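Local coordinates for protein ATP grasp ligase (Microcystis aeruginosa MRC, PDB 5IG9) that probably uses ATP to activate carboxylates and close rings in a microviridin precursor peptide, as related ATP-grasp ligases do, at residues V70-M75 / S100-I105; L79-G84 / A92-C97; D120-K125 / I295-E300; E223-A228 / Q265-M270. One frame throughout, in Å; residues are numbered along the deposited sequence.

Contact 1: V70-M75 / S100-I105; sequences VWYRRM and SIRGMI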
loop_
_atom_site.group_PDB
_atom_site.type_symbol
_atom_site.label_atom_id
_atom_site.label_comp_id
_atom_site.label_asym_id
_atom_site.label_seq_id
_atom_site.Cartn_x
_atom_site.Cartn_y
_atom_site.Cartn_z
ATOM N N VAL A 70 18.842 -3.059 -3.497
ATOM C CA VAL A 70 18.029 -2.123 -2.728
ATOM C C VAL A 70 17.606 -2.795 -1.429
ATOM O O VAL A 70 17.032 -3.890 -1.449
ATOM C CB VAL A 70 16.784 -1.657 -3.509
ATOM C CG1 VAL A 70 15.954 -0.708 -2.653
ATOM C CG2 VAL A 70 17.183 -0.991 -4.813
ATOM N N TRP A 71 17.871 -2.134 -0.307
ATOM C CA TRP A 71 17.380 -2.567 0.996
ATOM C C TRP A 71 16.157 -1.725 1.340
ATOM O O TRP A 71 16.283 -0.561 1.736
ATOM C CB TRP A 71 18.457 -2.440 2.070
ATOM C CG TRP A 71 18.077 -3.113 3.353
ATOM C CD1 TRP A 71 17.125 -4.079 3.521
ATOM C CD2 TRP A 71 18.632 -2.866 4.651
ATOM N NE1 TRP A 71 17.059 -4.451 4.841
ATOM C CE2 TRP A 71 17.972 -3.720 5.555
ATOM C CE3 TRP A 71 19.624 -2.008 5.135
ATOM C CZ2 TRP A 71 18.273 -3.740 6.915
ATOM C CZ3 TRP A 71 19.921 -2.030 6.484
ATOM C CH2 TRP A 71 19.248 -2.889 7.359
ATOM N N TYR A 72 14.974 -2.315 1.180
ATOM C CA TYR A 72 13.707 -1.637 1.453
ATOM C C TYR A 72 13.475 -1.678 2.961
ATOM O O TYR A 72 12.690 -2.470 3.489
ATOM C CB TYR A 72 12.578 -2.304 0.671
ATOM C CG TYR A 72 11.282 -1.533 0.624
ATOM C CD1 TYR A 72 11.252 -0.205 0.218
ATOM C CD2 TYR A 72 10.081 -2.143 0.958
ATOM C CE1 TYR A 72 10.064 0.496 0.166
ATOM C CE2 TYR A 72 8.890 -1.452 0.908
ATOM C CZ TYR A 72 8.885 -0.133 0.509
ATOM O OH TYR A 72 7.698 0.561 0.457
ATOM N N ARG A 73 14.184 -0.795 3.662
ATOM C CA ARG A 73 14.277 -0.847 5.129
ATOM C C ARG A 73 13.193 0.002 5.792
ATOM O O ARG A 73 12.197 -0.533 6.288
ATOM C CB ARG A 73 15.687 -0.431 5.563
ATOM C CG ARG A 73 15.855 -0.029 7.020
ATOM C CD ARG A 73 15.610 -1.171 7.981
ATOM N NE ARG A 73 15.759 -0.713 9.358
ATOM C CZ ARG A 73 15.521 -1.463 10.427
ATOM N NH1 ARG A 73 15.118 -2.719 10.282
ATOM N NH2 ARG A 73 15.686 -0.954 11.639
ATOM N N ARG A 74 13.369 1.325 5.801
ATOM C CA ARG A 74 12.461 2.225 6.499
ATOM C C ARG A 74 11.949 3.287 5.542
ATOM O O ARG A 74 12.719 3.861 4.768
ATOM C CB ARG A 74 13.143 2.881 7.707
ATOM C CG ARG A 74 12.552 2.470 9.045
ATOM C CD ARG A 74 12.023 1.050 8.987
ATOM N NE ARG A 74 12.113 0.373 10.273
ATOM C CZ ARG A 74 11.776 -0.896 10.470
ATOM N NH1 ARG A 74 11.322 -1.625 9.459
ATOM N NH2 ARG A 74 11.893 -1.437 11.672
ATOM N N MET A 75 10.648 3.551 5.600
ATOM C CA MET A 75 9.988 4.465 4.673
ATOM C C MET A 75 9.293 5.561 5.475
ATOM O O MET A 75 8.163 5.380 5.934
ATOM C CB MET A 75 9.000 3.714 3.786
ATOM C CG MET A 75 9.633 2.624 2.933
ATOM S SD MET A 75 10.116 1.141 3.847
ATOM C CE MET A 75 8.560 0.672 4.597
ATOM N N SER A 100 6.273 9.400 -5.264
ATOM C CA SER A 100 7.475 9.623 -6.064
ATOM C C SER A 100 8.563 8.611 -5.724
ATOM O O SER A 100 9.134 7.973 -6.617
ATOM C CB SER A 100 8.003 11.042 -5.849
ATOM O OG SER A 100 7.009 12.018 -6.095
ATOM N N ILE A 101 8.879 8.470 -4.436
ATOM C CA ILE A 101 9.970 7.587 -4.039
ATOM C C ILE A 101 9.574 6.130 -4.214
ATOM O O ILE A 101 10.419 5.286 -4.529
ATOM C CB ILE A 101 10.404 7.885 -2.593
ATOM C CG1 ILE A 101 10.700 9.376 -2.428
ATOM C CG2 ILE A 101 11.639 7.075 -2.238
ATOM C CD1 ILE A 101 11.770 9.894 -3.373
ATOM N N ARG A 102 8.297 5.804 -4.018
ATOM C CA ARG A 102 7.832 4.450 -4.300
ATOM C C ARG A 102 7.999 4.108 -5.772
ATOM O O ARG A 102 8.383 2.985 -6.115
ATOM C CB ARG A 102 6.370 4.293 -3.885
ATOM C CG ARG A 102 6.162 4.117 -2.397
ATOM C CD ARG A 102 4.686 4.075 -2.059
ATOM N NE ARG A 102 3.995 2.953 -2.691
ATOM C CZ ARG A 102 3.810 1.769 -2.115
ATOM N NH1 ARG A 102 4.270 1.547 -0.892
ATOM N NH2 ARG A 102 3.168 0.806 -2.763
ATOM N N GLY A 103 7.704 5.060 -6.658
ATOM C CA GLY A 103 7.879 4.813 -8.079
ATOM C C GLY A 103 9.336 4.642 -8.458
ATOM O O GLY A 103 9.672 3.833 -9.328
ATOM N N MET A 104 10.221 5.408 -7.815
ATOM C CA MET A 104 11.652 5.235 -8.035
ATOM C C MET A 104 12.094 3.828 -7.657
ATOM O O MET A 104 12.774 3.149 -8.432
ATOM C CB MET A 104 12.434 6.270 -7.231
ATOM C CG MET A 104 13.935 6.065 -7.299
ATOM S SD MET A 104 14.853 7.142 -6.186
ATOM C CE MET A 104 14.776 6.200 -4.665
ATOM N N ILE A 105 11.715 3.377 -6.459
ATOM C CA ILE A 105 12.141 2.060 -5.989
ATOM C C ILE A 105 11.565 0.963 -6.873
ATOM O O ILE A 105 12.262 0.008 -7.237
ATOM C CB ILE A 105 11.738 1.864 -4.516
ATOM C CG1 ILE A 105 12.405 2.927 -3.649
ATOM C CG2 ILE A 105 12.100 0.464 -4.041
ATOM C CD1 ILE A 105 11.871 2.980 -2.243
#
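Ile105 meets Tyr72 and Val70 where helix 87-107 lies over the parallel sheet of the N-terminal domain. The two elements belong to a beta-alpha-beta crossover: strand 69-72, helix 87-107, then strand 111-113. The setting is consistent with the Rossmann-like pre-ATP-grasp domain. The axes of strand residues 70-72 and helix residues 100-105 approach to 11.7 Å, with 137° between their directions, so the helix runs back against the strand.

Ile105 has the largest share of buried surface and uses two branches. Its CD1 reaches the edge of the Tyr72 ring, close to the ring plane, at 3.9 Å from Tyr72 CE1. The nearly extended second torsion (chi2 169°) carries CD1 out to that edge. The other branch, CG2, packs on Val70 CG1 at 4.3 Å, and the Val70 CB points toward the helix. Val6 of strand 3-7 touches both Val70 and Ile105. Ile116 of helix 116-122 touches Tyr72, Ile105 and Arg102.

The Tyr72 ring crosses the Ile105 side chain at about a right angle. One ring face carries Met75 SD, 3.7 Å above the plane and displaced toward the rim, a Met-aromatic contact within the same segment.

Arg102 flanks the hydroxyl end of Tyr72. Its chain bends at chi3, and its NH2 forms a salt bridge with Asp120, its main polar partner. The ring and guanidinium planes are 70° apart, and Arg102 NH1 lies 3.8 Å from Tyr72 OH, an oblique and loose approach.

Contact 2: L79-G84 / A92-C97; sequences LKLPDG and ASLKEC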
loop_
_atom_site.group_PDB
_atom_site.type_symbol
_atom_site.label_atom_id
_atom_site.label_comp_id
_atom_site.label_asym_id
_atom_site.label_seq_id
_atom_site.Cartn_x
_atom_site.Cartn_y
_atom_site.Cartn_z
ATOM N N LEU A 79 8.996 13.363 6.439
ATOM C CA LEU A 79 8.654 13.694 7.820
ATOM C C LEU A 79 9.236 15.038 8.229
ATOM O O LEU A 79 8.581 15.824 8.925
ATOM C CB LEU A 79 9.137 12.597 8.765
ATOM C CG LEU A 79 8.385 11.267 8.724
ATOM C CD1 LEU A 79 8.631 10.500 10.012
ATOM C CD2 LEU A 79 6.897 11.487 8.497
ATOM N N LYS A 80 10.459 15.332 7.792
ATOM C CA LYS A 80 11.103 16.599 8.116
ATOM C C LYS A 80 10.497 17.798 7.366
ATOM O O LYS A 80 11.146 18.841 7.280
ATOM C CB LYS A 80 12.608 16.510 7.845
ATOM C CG LYS A 80 13.404 15.854 8.972
ATOM C CD LYS A 80 14.894 15.962 8.727
ATOM C CE LYS A 80 15.582 16.630 9.902
ATOM N NZ LYS A 80 15.585 15.787 11.133
ATOM N N LEU A 81 9.287 17.684 6.834
ATOM C CA LEU A 81 8.606 18.867 6.337
ATOM C C LEU A 81 8.287 19.793 7.508
ATOM O O LEU A 81 7.906 19.320 8.581
ATOM C CB LEU A 81 7.316 18.502 5.607
ATOM C CG LEU A 81 7.477 18.027 4.163
ATOM C CD1 LEU A 81 6.146 17.563 3.589
ATOM C CD2 LEU A 81 8.073 19.133 3.313
ATOM N N PRO A 82 8.440 21.107 7.341
ATOM C CA PRO A 82 8.256 22.020 8.475
ATOM C C PRO A 82 6.878 21.893 9.107
ATOM O O PRO A 82 5.870 21.694 8.423
ATOM C CB PRO A 82 8.458 23.402 7.848
ATOM C CG PRO A 82 9.337 23.159 6.688
ATOM C CD PRO A 82 8.906 21.822 6.139
ATOM N N ASP A 83 6.846 22.021 10.434
ATOM C CA ASP A 83 5.579 21.964 11.152
ATOM C C ASP A 83 4.714 23.183 10.853
ATOM O O ASP A 83 3.480 23.088 10.850
ATOM C CB ASP A 83 5.834 21.845 12.654
ATOM C CG ASP A 83 7.066 22.615 13.102
ATOM O OD1 ASP A 83 8.024 22.737 12.305
ATOM O OD2 ASP A 83 7.082 23.087 14.259
ATOM N N GLY A 84 5.338 24.331 10.587
ATOM C CA GLY A 84 4.595 25.553 10.372
ATOM C C GLY A 84 4.008 25.661 8.981
ATOM O O GLY A 84 3.577 26.739 8.551
ATOM N N ALA A 92 -0.829 16.852 1.423
ATOM C CA ALA A 92 -0.731 16.604 -0.012
ATOM C C ALA A 92 0.719 16.423 -0.444
ATOM O O ALA A 92 1.012 15.616 -1.334
ATOM C CB ALA A 92 -1.384 17.748 -0.785
ATOM N N SER A 93 1.637 17.173 0.169
ATOM C CA SER A 93 3.053 17.019 -0.145
ATOM C C SER A 93 3.569 15.652 0.284
ATOM O O SER A 93 4.372 15.037 -0.427
ATOM C CB SER A 93 3.862 18.131 0.524
ATOM O OG SER A 93 5.248 17.976 0.276
ATOM N N LEU A 94 3.125 15.164 1.446
ATOM C CA LEU A 94 3.541 13.842 1.901
ATOM C C LEU A 94 3.119 12.764 0.910
ATOM O O LEU A 94 3.902 11.869 0.575
ATOM C CB LEU A 94 2.958 13.550 3.283
ATOM C CG LEU A 94 3.520 14.324 4.474
ATOM C CD1 LEU A 94 2.768 13.974 5.750
ATOM C CD2 LEU A 94 5.000 14.045 4.633
ATOM N N LYS A 95 1.879 12.838 0.430
ATOM C CA LYS A 95 1.384 11.834 -0.504
ATOM C C LYS A 95 2.113 11.905 -1.841
ATOM O O LYS A 95 2.313 10.872 -2.489
ATOM C CB LYS A 95 -0.123 12.009 -0.695
ATOM C CG LYS A 95 -0.788 10.918 -1.511
ATOM C CD LYS A 95 -2.301 11.017 -1.410
ATOM C CE LYS A 95 -2.984 10.066 -2.377
ATOM N NZ LYS A 95 -2.548 8.654 -2.186
ATOM N N GLU A 96 2.521 13.104 -2.265
ATOM C CA GLU A 96 3.281 13.226 -3.504
ATOM C C GLU A 96 4.693 12.675 -3.343
ATOM O O GLU A 96 5.210 12.003 -4.242
ATOM C CB GLU A 96 3.325 14.686 -3.954
ATOM C CG GLU A 96 4.021 14.911 -5.287
ATOM C CD GLU A 96 3.182 14.466 -6.470
ATOM O OE1 GLU A 96 1.950 14.331 -6.312
ATOM O OE2 GLU A 96 3.758 14.251 -7.558
ATOM N N CYS A 97 5.331 12.954 -2.204
ATOM C CA CYS A 97 6.662 12.414 -1.940
ATOM C C CYS A 97 6.636 10.894 -1.881
ATOM O O CYS A 97 7.510 10.223 -2.443
ATOM C CB CYS A 97 7.211 12.983 -0.633
ATOM S SG CYS A 97 7.491 14.759 -0.649
#
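Leu81 and Leu94 make the apolar part of this contact. Leu81 CD1 lies 3.8 Å from Leu94 CD2, and the two side chains run alongside each other, pointing opposite ways. The CB of Leu81 points toward the helix and its CG is anti to the carbonyl carbon (chi1 -80°), which sends the CD1 methyl across to the helix surface. Leu94 CD2 also comes within 4.4 Å of Leu79 N, so this one methyl faces the loop at two places. Leu79 itself is exposed and lies at the border.

Segment 79-84 is part of the connection that leaves strand 69-72 and enters helix 87-107 in the beta-alpha-beta unit. It folds back beside the helix it leads into. Arg90, in the first turn of that helix, adds a polar tie: its NH2 donates to Leu79 O and, weakly, to Leu81 O.

The remaining contact is between a methyl and a hydroxyl. Leu81 CD1 sits 3.5 Å from Ser93 OG and 3.9 Å from Ser93 CB. This is van der Waals packing against a polar atom. The hydroxyl has its hydrogen-bond partner elsewhere, in Phe201 O of the second subunit. Glu96, further along the same helix, bonds to Ser169 OG and Leu168 N of the second subunit.

Contact 3: D120-K125 / I295-E300; sequences DHANHK and INPVGE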
loop_
_atom_site.group_PDB
_atom_site.type_symbol
_atom_site.label_atom_id
_atom_site.label_comp_id
_atom_site.label_asym_id
_atom_site.label_seq_id
_atom_site.Cartn_x
_atom_site.Cartn_y
_atom_site.Cartn_z
ATOM N N ASP A 120 3.991 -5.082 0.213
ATOM C CA ASP A 120 2.604 -4.625 0.224
ATOM C C ASP A 120 1.630 -5.792 0.337
ATOM O O ASP A 120 0.624 -5.706 1.052
ATOM C CB ASP A 120 2.312 -3.808 -1.033
ATOM C CG ASP A 120 2.831 -2.392 -0.933
ATOM O OD1 ASP A 120 3.092 -1.945 0.202
ATOM O OD2 ASP A 120 2.971 -1.722 -1.979
ATOM N N HIS A 121 1.914 -6.893 -0.360
ATOM C CA HIS A 121 1.024 -8.048 -0.344
ATOM C C HIS A 121 1.146 -8.849 0.943
ATOM O O HIS A 121 0.178 -9.498 1.360
ATOM C CB HIS A 121 1.312 -8.951 -1.542
ATOM C CG HIS A 121 0.279 -10.013 -1.751
ATOM N ND1 HIS A 121 0.581 -11.357 -1.760
ATOM C CD2 HIS A 121 -1.057 -9.925 -1.950
ATOM C CE1 HIS A 121 -0.526 -12.051 -1.963
ATOM N NE2 HIS A 121 -1.534 -11.206 -2.082
ATOM N N ALA A 122 2.317 -8.836 1.574
ATOM C CA ALA A 122 2.482 -9.516 2.848
ATOM C C ALA A 122 2.002 -8.683 4.028
ATOM O O ALA A 122 1.953 -9.202 5.147
ATOM C CB ALA A 122 3.947 -9.907 3.050
ATOM N N ASN A 123 1.642 -7.415 3.812
ATOM C CA ASN A 123 1.203 -6.555 4.904
ATOM C C ASN A 123 -0.244 -6.787 5.314
ATOM O O ASN A 123 -0.689 -6.192 6.300
ATOM C CB ASN A 123 1.385 -5.079 4.535
ATOM C CG ASN A 123 2.803 -4.592 4.754
ATOM O OD1 ASN A 123 3.565 -5.188 5.516
ATOM N ND2 ASN A 123 3.165 -3.502 4.085
ATOM N N HIS A 124 -0.988 -7.616 4.584
ATOM C CA HIS A 124 -2.365 -7.947 4.948
ATOM C C HIS A 124 -2.321 -9.039 6.006
ATOM O O HIS A 124 -2.093 -10.210 5.698
ATOM C CB HIS A 124 -3.156 -8.386 3.721
ATOM C CG HIS A 124 -3.226 -7.344 2.648
ATOM N ND1 HIS A 124 -2.496 -7.427 1.482
ATOM C CD2 HIS A 124 -3.926 -6.188 2.574
ATOM C CE1 HIS A 124 -2.750 -6.370 0.731
ATOM N NE2 HIS A 124 -3.612 -5.602 1.372
ATOM N N LYS A 125 -2.538 -8.654 7.265
ATOM C CA LYS A 125 -2.378 -9.603 8.361
ATOM C C LYS A 125 -3.438 -10.697 8.321
ATOM O O LYS A 125 -3.188 -11.816 8.780
ATOM C CB LYS A 125 -2.404 -8.865 9.699
ATOM C CG LYS A 125 -1.222 -7.923 9.883
ATOM C CD LYS A 125 -1.345 -7.098 11.152
ATOM C CE LYS A 125 -0.150 -6.172 11.323
ATOM N NZ LYS A 125 -0.273 -5.301 12.529
ATOM N N ILE A 295 4.000 -12.256 10.660
ATOM C CA ILE A 295 5.258 -12.000 9.973
ATOM C C ILE A 295 5.283 -10.531 9.571
ATOM O O ILE A 295 4.349 -10.038 8.925
ATOM C CB ILE A 295 5.452 -12.911 8.745
ATOM C CG1 ILE A 295 6.633 -12.425 7.904
ATOM C CG2 ILE A 295 4.189 -12.977 7.908
ATOM C CD1 ILE A 295 6.855 -13.243 6.653
ATOM N N ASN A 296 6.339 -9.833 9.971
ATOM C CA ASN A 296 6.520 -8.438 9.597
ATOM C C ASN A 296 7.657 -8.342 8.594
ATOM O O ASN A 296 8.823 -8.547 8.968
ATOM C CB ASN A 296 6.812 -7.579 10.827
ATOM C CG ASN A 296 6.856 -6.097 10.509
ATOM O OD1 ASN A 296 6.587 -5.678 9.381
ATOM N ND2 ASN A 296 7.184 -5.290 11.510
ATOM N N PRO A 297 7.381 -8.037 7.323
ATOM C CA PRO A 297 8.454 -8.023 6.317
ATOM C C PRO A 297 9.524 -6.971 6.560
ATOM O O PRO A 297 10.559 -7.009 5.883
ATOM C CB PRO A 297 7.703 -7.752 5.004
ATOM C CG PRO A 297 6.283 -8.128 5.285
ATOM C CD PRO A 297 6.059 -7.792 6.725
ATOM N N VAL A 298 9.315 -6.040 7.491
ATOM C CA VAL A 298 10.310 -5.017 7.799
ATOM C C VAL A 298 10.502 -4.918 9.307
ATOM O O VAL A 298 10.854 -3.856 9.831
ATOM C CB VAL A 298 9.913 -3.651 7.207
ATOM C CG1 VAL A 298 9.958 -3.684 5.684
ATOM C CG2 VAL A 298 8.530 -3.244 7.693
ATOM N N GLY A 299 10.275 -6.023 10.014
ATOM C CA GLY A 299 10.463 -6.028 11.448
ATOM C C GLY A 299 11.919 -5.873 11.841
ATOM O O GLY A 299 12.842 -6.161 11.076
ATOM N N GLU A 300 12.110 -5.411 13.075
ATOM C CA GLU A 300 13.434 -5.104 13.589
ATOM C C GLU A 300 14.221 -6.381 13.866
ATOM O O GLU A 300 13.679 -7.488 13.889
ATOM C CB GLU A 300 13.333 -4.263 14.864
ATOM C CG GLU A 300 12.980 -2.806 14.624
ATOM C CD GLU A 300 14.154 -2.006 14.101
ATOM O OE1 GLU A 300 15.261 -2.579 13.983
ATOM O OE2 GLU A 300 13.971 -0.806 13.808
#
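Ala122 and Pro297 bring the two backbones together, with their CA atoms 7.1 Å apart. The CA atoms of Asn123 and Asn296 follow at 7.3 Å. Residues 120-125 leave helix 116-122 and lead into the next helix, with His124 at its N-cap position. Residues 295-300 leave strand 290-296 through a type I beta turn from Asn296 to Gly299. The turn is closed by Gly299 N donating to Asn296 O. Asn296 OD1 also takes a weak bond from Val298 N, in the manner of an Asx turn. The Asn-Pro pair here is consistent with the Glu-x-Asn-Pro signature of ATP-grasp enzymes.

The Pro297 ring carries the contact on its side. Its CG rests on Ala122 CB at 3.7 Å, a plain apolar contact, and the CB bonds of both residues point toward the opposite segment. Asn123 reaches the neighbouring CD and shares CG with Ala122. Its OD1 is 3.8 Å from Pro297 CD and 4.0 Å from Pro297 CG, and the two side chains meet at a slant. With CG anti to the carbonyl carbon (chi1 -82°), the Asn123 amide is carried to the ring. Asn123 is exposed, whereas Ala122 and Pro297 are buried.

The side-chain amide of Gln128 bonds both segments: NE2 to Ala122 O and OE1 to Ile295 N. Leu275 touches Ala122, Ile295 and Pro297. The contact thus joins the end of helix 116-122 to an outermost strand of the five-stranded antiparallel sheet, with helix 125-134 and the end of helix 260-273 packed beside it.

Contact 4: E223-A228 / Q265-M270; sequences EQIFTA and QLLELM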
loop_
_atom_site.group_PDB
_atom_site.type_symbol
_atom_site.label_atom_id
_atom_site.label_comp_id
_atom_site.label_asym_id
_atom_site.label_seq_id
_atom_site.Cartn_x
_atom_site.Cartn_y
_atom_site.Cartn_z
ATOM N N GLU A 223 17.168 -18.162 3.223
ATOM C CA GLU A 223 16.719 -19.422 3.803
ATOM C C GLU A 223 17.445 -19.722 5.109
ATOM O O GLU A 223 17.424 -20.864 5.577
ATOM C CB GLU A 223 16.892 -20.577 2.815
ATOM C CG GLU A 223 15.974 -20.482 1.602
ATOM C CD GLU A 223 16.009 -21.727 0.737
ATOM O OE1 GLU A 223 17.089 -22.341 0.615
ATOM O OE2 GLU A 223 14.951 -22.096 0.185
ATOM N N GLN A 224 18.086 -18.719 5.703
ATOM C CA GLN A 224 18.750 -18.848 6.993
ATOM C C GLN A 224 17.794 -18.393 8.087
ATOM O O GLN A 224 17.226 -17.297 8.003
ATOM C CB GLN A 224 20.035 -18.020 7.025
ATOM C CG GLN A 224 20.932 -18.309 8.205
ATOM C CD GLN A 224 22.308 -17.699 8.036
ATOM O OE1 GLN A 224 22.561 -16.961 7.082
ATOM N NE2 GLN A 224 23.211 -18.009 8.962
ATOM N N ILE A 225 17.615 -19.232 9.105
ATOM C CA ILE A 225 16.582 -19.035 10.113
ATOM C C ILE A 225 17.244 -18.800 11.460
ATOM O O ILE A 225 17.926 -19.688 11.985
ATOM C CB ILE A 225 15.625 -20.233 10.180
ATOM C CG1 ILE A 225 15.118 -20.570 8.779
ATOM C CG2 ILE A 225 14.469 -19.934 11.118
ATOM C CD1 ILE A 225 14.229 -21.780 8.730
ATOM N N PHE A 226 17.026 -17.613 12.025
ATOM C CA PHE A 226 17.511 -17.262 13.356
ATOM C C PHE A 226 16.326 -17.274 14.317
ATOM O O PHE A 226 15.461 -16.391 14.258
ATOM C CB PHE A 226 18.189 -15.895 13.354
ATOM C CG PHE A 226 19.308 -15.771 12.365
ATOM C CD1 PHE A 226 19.064 -15.358 11.066
ATOM C CD2 PHE A 226 20.614 -16.051 12.738
ATOM C CE1 PHE A 226 20.094 -15.235 10.158
ATOM C CE2 PHE A 226 21.648 -15.929 11.834
ATOM C CZ PHE A 226 21.391 -15.521 10.543
ATOM N N THR A 227 16.293 -18.260 15.210
ATOM C CA THR A 227 15.189 -18.444 16.141
ATOM C C THR A 227 15.645 -18.117 17.553
ATOM O O THR A 227 16.641 -18.671 18.033
ATOM C CB THR A 227 14.652 -19.875 16.084
ATOM O OG1 THR A 227 14.238 -20.178 14.749
ATOM C CG2 THR A 227 13.461 -20.026 17.020
ATOM N N ALA A 228 14.904 -17.235 18.218
ATOM C CA ALA A 228 15.179 -16.840 19.590
ATOM C C ALA A 228 13.926 -17.023 20.437
ATOM O O ALA A 228 12.812 -16.746 19.982
ATOM C CB ALA A 228 15.661 -15.389 19.658
ATOM N N GLN A 265 7.751 -24.998 7.079
ATOM C CA GLN A 265 6.487 -24.307 6.847
ATOM C C GLN A 265 6.687 -22.799 6.793
ATOM O O GLN A 265 6.051 -22.112 5.986
ATOM C CB GLN A 265 5.473 -24.678 7.931
ATOM C CG GLN A 265 4.922 -26.096 7.818
ATOM C CD GLN A 265 4.050 -26.478 8.998
ATOM O OE1 GLN A 265 4.473 -26.394 10.151
ATOM N NE2 GLN A 265 2.822 -26.896 8.716
ATOM N N LEU A 266 7.567 -22.264 7.641
ATOM C CA LEU A 266 7.858 -20.836 7.585
ATOM C C LEU A 266 8.576 -20.469 6.295
ATOM O O LEU A 266 8.378 -19.370 5.765
ATOM C CB LEU A 266 8.689 -20.417 8.797
ATOM C CG LEU A 266 7.995 -20.525 10.153
ATOM C CD1 LEU A 266 8.950 -20.093 11.245
ATOM C CD2 LEU A 266 6.722 -19.695 10.182
ATOM N N LEU A 267 9.406 -21.370 5.771
ATOM C CA LEU A 267 10.041 -21.113 4.484
ATOM C C LEU A 267 9.017 -21.105 3.358
ATOM O O LEU A 267 9.118 -20.296 2.430
ATOM C CB LEU A 267 11.132 -22.145 4.215
ATOM C CG LEU A 267 12.437 -21.951 4.983
ATOM C CD1 LEU A 267 13.431 -23.018 4.572
ATOM C CD2 LEU A 267 13.008 -20.558 4.750
ATOM N N GLU A 268 8.021 -21.993 3.417
ATOM C CA GLU A 268 6.956 -21.940 2.422
ATOM C C GLU A 268 6.128 -20.676 2.571
ATOM O O GLU A 268 5.580 -20.173 1.583
ATOM C CB GLU A 268 6.055 -23.168 2.524
ATOM C CG GLU A 268 6.761 -24.481 2.266
ATOM C CD GLU A 268 5.909 -25.449 1.468
ATOM O OE1 GLU A 268 5.207 -24.999 0.535
ATOM O OE2 GLU A 268 5.939 -26.660 1.775
ATOM N N LEU A 269 6.019 -20.153 3.792
ATOM C CA LEU A 269 5.325 -18.888 4.000
ATOM C C LEU A 269 6.095 -17.738 3.366
ATOM O O LEU A 269 5.505 -16.862 2.725
ATOM C CB LEU A 269 5.119 -18.648 5.495
ATOM C CG LEU A 269 4.148 -17.538 5.888
ATOM C CD1 LEU A 269 2.722 -17.914 5.519
ATOM C CD2 LEU A 269 4.266 -17.256 7.372
ATOM N N MET A 270 7.418 -17.728 3.530
ATOM C CA MET A 270 8.243 -16.718 2.874
ATOM C C MET A 270 8.157 -16.844 1.357
ATOM O O MET A 270 8.051 -15.840 0.644
ATOM C CB MET A 270 9.695 -16.846 3.337
ATOM C CG MET A 270 9.884 -16.745 4.840
ATOM S SD MET A 270 9.736 -15.067 5.475
ATOM C CE MET A 270 11.183 -14.314 4.741
#
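Leu267 sits over Glu223 and Ile225 and accounts for the largest share of the surface buried here. The inner part of the contact is apolar, though both its residues are partly exposed. Ile225 CD1 lies 4.2 Å from Leu267 CG, so the tip of the isoleucine meets the branch point of the leucine. Ile225 and Leu267 both leave their backbones facing each other. The extended second torsion of Ile225 (chi2 177°) pushes CD1 out toward the helix. Deeper in, Ile218 of the adjoining strand 214-221 touches both Ile225 and Leu266. The interior of the packing therefore continues from this contact into the sheet.

The outer part is no farther apart, but it lies at the solvent side, since Glu223 is exposed. Here the Leu267 CD2 methyl lies on the residue just before the strand, 4.0 Å from Glu223 CA and 4.3 Å from Glu223 CG. Only the backbone and the aliphatic stem of Glu223 are used. The CA atoms of Glu223 and Leu267 are 6.9 Å apart, the nearest backbone approach of the two segments.

Further along the helix, Met270 packs on Ile220 of strand 214-221 and on Ile295 of strand 290-296. No other chain of the assembly touches these segments. The arrangement is a helix lying on one face of an antiparallel sheet, as in the C-terminal part of the ATP-grasp fold.

Overall arrangement
From the N terminus, contact 1 comes first and closes the strand-to-helix half of the beta-alpha-beta crossover. Contact 2 closes a shorter loop within it and uses the same helix; their centres are about 17 Å apart. Contact 3 opens afterwards and spans about 170 residues, joining helix 116-122 to the end of strand 290-296. Contact 4 falls within that span and pairs strand 224-231 with helix 260-273. No loops cross. Contacts 1 and 3 meet where residues 73-74 face Val298 and Glu300 beyond strand 290-296, joining the parallel-sheet region to the antiparallel one. Contacts 3 and 4 meet where Ile295 packs on Met270. Contacts 1, 2 and 3 also touch the second subunit.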